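PDB 6BJ7: purine nucleoside phosphorylase from Schistosoma mansoni, which catalyses the reversible phosphorolysis of purine nucleosides such as inosine and guanosine, releasing the free base and ribose 1-phosphate. Local coordinates for the 4-chloro-6-methylpyrimidin-2-amine site. Numbering follows the deposited sequence.

The 4-chloro-6-methylpyrimidin-2-amine site. Residues 118-120, 202-203, 219-221, 244-245, 247, 257, 262. With DU7 (4-chloro-6-methylpyrimidin-2-amine), chain B.
The aminopyrimidine 4-chloro-6-methylpyrimidin-2-amine (DU7) is partly occupied and has two modelled conformers; in one of them it lies almost wholly buried in the purine-base pocket. Specificity centres on its exocyclic amine, which donates two hydrogen bonds: N1 reaches Glu203 OE2 at 2.7 Å and Asn245 OD1 at 2.9 Å. The first uses the syn lone pair of the carboxylate; the second meets a lone pair in the carbonyl plane of the amide. Alongside, Glu203 OE1 approaches the DU7 ring nitrogen N at 2.9 Å, so both carboxylate oxygens face the N1 and N side of the ligand. Both atoms are acceptors as drawn, so this short approach would be a hydrogen bond if Glu203 were protonated, which the structure does not show. Glu203 has CG in the crowded position between backbone N and carbonyl carbon (chi1 68°) and bends again at chi2, turning its head back to the ligand. Ser247 OG donates to the anti lone pair of OE2 and itself accepts from Asn245 ND2 at 3.1 Å, which helps to set the Asn245 amide with OD1 towards the amine. Tyr202 presents its CD1–CE1 edge to one face of the pyrimidine, the Tyr202 and DU7 ring planes 70° apart, while Ile257 CG2 covers a face of the tyrosine ring. Ala119 C lies over the opposite pyrimidine face, 3.8 Å from the ring centroid, with Gly120 beside it. Chlorine CL packs against Gly220 CA at 3.4 Å and Met221 CG at 3.5 Å; Val262 CG1 and CG2 hold the ligand methyl C, each at 3.6 Å. The fragment thus borrows the Glu/Asn recognition by which purine nucleoside phosphorylases select and orient the base for glycosidic-bond cleavage.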
loop_
_atom_site.group_PDB
_atom_site.type_symbol
_atom_site.label_atom_id
_atom_site.label_comp_id
_atom_site.label_asym_id
_atom_site.label_seq_id
_atom_site.Cartn_x
_atom_site.Cartn_y
_atom_site.Cartn_z
ATOM N N LEU A 118 14.126 17.127 -1.029
ATOM C CA LEU A 118 13.810 17.706 0.274
ATOM C C LEU A 118 13.002 16.702 1.103
ATOM O O LEU A 118 12.136 15.987 0.573
ATOM C CB LEU A 118 13.024 19.007 0.100
ATOM C CG LEU A 118 13.800 20.209 -0.464
ATOM C CD1 LEU A 118 12.879 21.009 -1.349
ATOM C CD2 LEU A 118 14.336 21.072 0.660
ATOM N N ALA A 119 13.314 16.598 2.394
ATOM C CA ALA A 119 12.739 15.538 3.220
ATOM C C ALA A 119 12.558 16.002 4.666
ATOM O O ALA A 119 13.122 17.015 5.091
ATOM C CB ALA A 119 13.636 14.310 3.175
ATOM N N GLY A 120 11.763 15.242 5.428
ATOM C CA GLY A 120 11.640 15.455 6.882
ATOM C C GLY A 120 12.581 14.583 7.701
ATOM O O GLY A 120 12.837 13.420 7.369
ATOM N N TYR A 202 1.819 15.442 4.190
ATOM C CA TYR A 202 2.978 15.198 5.034
ATOM C C TYR A 202 2.664 14.084 6.036
ATOM O O TYR A 202 1.508 13.873 6.426
ATOM C CB TYR A 202 3.395 16.486 5.779
ATOM C CG TYR A 202 3.933 17.597 4.882
ATOM C CD1 TYR A 202 5.171 17.469 4.247
ATOM C CD2 TYR A 202 3.220 18.774 4.696
ATOM C CE1 TYR A 202 5.675 18.484 3.436
ATOM C CE2 TYR A 202 3.729 19.796 3.898
ATOM C CZ TYR A 202 4.946 19.626 3.260
ATOM O OH TYR A 202 5.437 20.624 2.435
ATOM N N GLU A 203 3.698 13.359 6.449
ATOM C CA GLU A 203 3.562 12.376 7.521
ATOM C C GLU A 203 2.886 12.990 8.753
ATOM O O GLU A 203 3.207 14.107 9.174
ATOM C CB GLU A 203 4.969 11.819 7.862
ATOM C CG GLU A 203 6.015 12.837 8.546
ATOM C CD GLU A 203 6.812 13.734 7.617
ATOM O OE1 GLU A 203 6.534 13.759 6.414
ATOM O OE2 GLU A 203 7.745 14.449 8.105
ATOM N N VAL A 219 12.210 10.887 5.994
ATOM C CA VAL A 219 10.991 10.509 5.266
ATOM C C VAL A 219 10.729 11.510 4.139
ATOM O O VAL A 219 10.904 12.725 4.297
ATOM C CB VAL A 219 9.770 10.390 6.230
ATOM C CG1 VAL A 219 9.504 11.678 6.974
ATOM C CG2 VAL A 219 8.512 9.946 5.479
ATOM N N GLY A 220 10.333 10.991 2.972
ATOM C CA GLY A 220 9.943 11.853 1.865
ATOM C C GLY A 220 9.056 11.129 0.863
ATOM O O GLY A 220 8.748 9.948 1.023
ATOM N N MET A 221 8.727 11.839 -0.233
ATOM C CA MET A 221 7.721 11.383 -1.196
ATOM C C MET A 221 8.286 11.130 -2.600
ATOM O O MET A 221 7.519 11.119 -3.567
ATOM C CB MET A 221 6.577 12.398 -1.302
ATOM C CG MET A 221 5.945 12.862 0.007
ATOM S SD MET A 221 4.753 14.206 -0.241
ATOM C CE MET A 221 4.434 14.692 1.454
ATOM N N ALA A 244 14.313 19.619 5.884
ATOM C CA ALA A 244 13.599 20.876 6.062
ATOM C C ALA A 244 13.016 21.068 7.461
ATOM O O ALA A 244 12.743 22.200 7.829
ATOM C CB ALA A 244 12.480 20.998 5.027
ATOM N N ASN A 245 12.834 20.007 8.243
ATOM C CA ASN A 245 12.284 20.103 9.598
ATOM C C ASN A 245 12.624 18.802 10.310
ATOM O O ASN A 245 12.993 17.818 9.665
ATOM C CB ASN A 245 10.770 20.312 9.584
ATOM C CG ASN A 245 10.010 19.021 9.222
ATOM O OD1 ASN A 245 10.235 18.436 8.174
ATOM N ND2 ASN A 245 9.145 18.563 10.109
ATOM N N SER A 247 10.448 16.194 12.230
ATOM C CA SER A 247 9.038 15.897 12.486
ATOM C C SER A 247 8.798 15.356 13.884
ATOM O O SER A 247 7.693 15.517 14.427
ATOM C CB SER A 247 8.504 14.896 11.451
ATOM O OG SER A 247 8.526 15.502 10.190
ATOM N N ILE A 257 3.958 21.790 9.784
ATOM C CA ILE A 257 4.809 21.515 8.621
ATOM C C ILE A 257 4.146 22.140 7.397
ATOM O O ILE A 257 2.944 21.952 7.186
ATOM C CB ILE A 257 4.992 19.997 8.410
ATOM C CG1 ILE A 257 5.452 19.301 9.709
ATOM C CG2 ILE A 257 5.995 19.746 7.279
ATOM C CD1 ILE A 257 5.440 17.770 9.643
ATOM N N VAL A 262 9.473 24.882 3.798
ATOM C CA VAL A 262 10.362 23.984 3.071
ATOM C C VAL A 262 11.180 24.756 2.045
ATOM O O VAL A 262 12.401 24.582 1.939
ATOM C CB VAL A 262 9.548 22.855 2.406
ATOM C CG1 VAL A 262 10.428 22.050 1.446
ATOM C CG2 VAL A 262 8.964 21.959 3.473
HETATM C C4 DU7 B . 8.605 16.684 5.434
HETATM C C3 DU7 B . 8.400 15.601 3.500
HETATM C C2 DU7 B . 9.058 16.530 2.777
HETATM C C1 DU7 B . 9.501 17.562 3.475
HETATM CL CL DU7 B . 7.773 14.300 2.672
HETATM N N DU7 B . 8.145 15.596 4.776
HETATM N N1 DU7 B . 8.362 16.749 6.826
HETATM N N2 DU7 B . 9.288 17.624 4.758
HETATM C C DU7 B . 10.272 18.667 2.769
#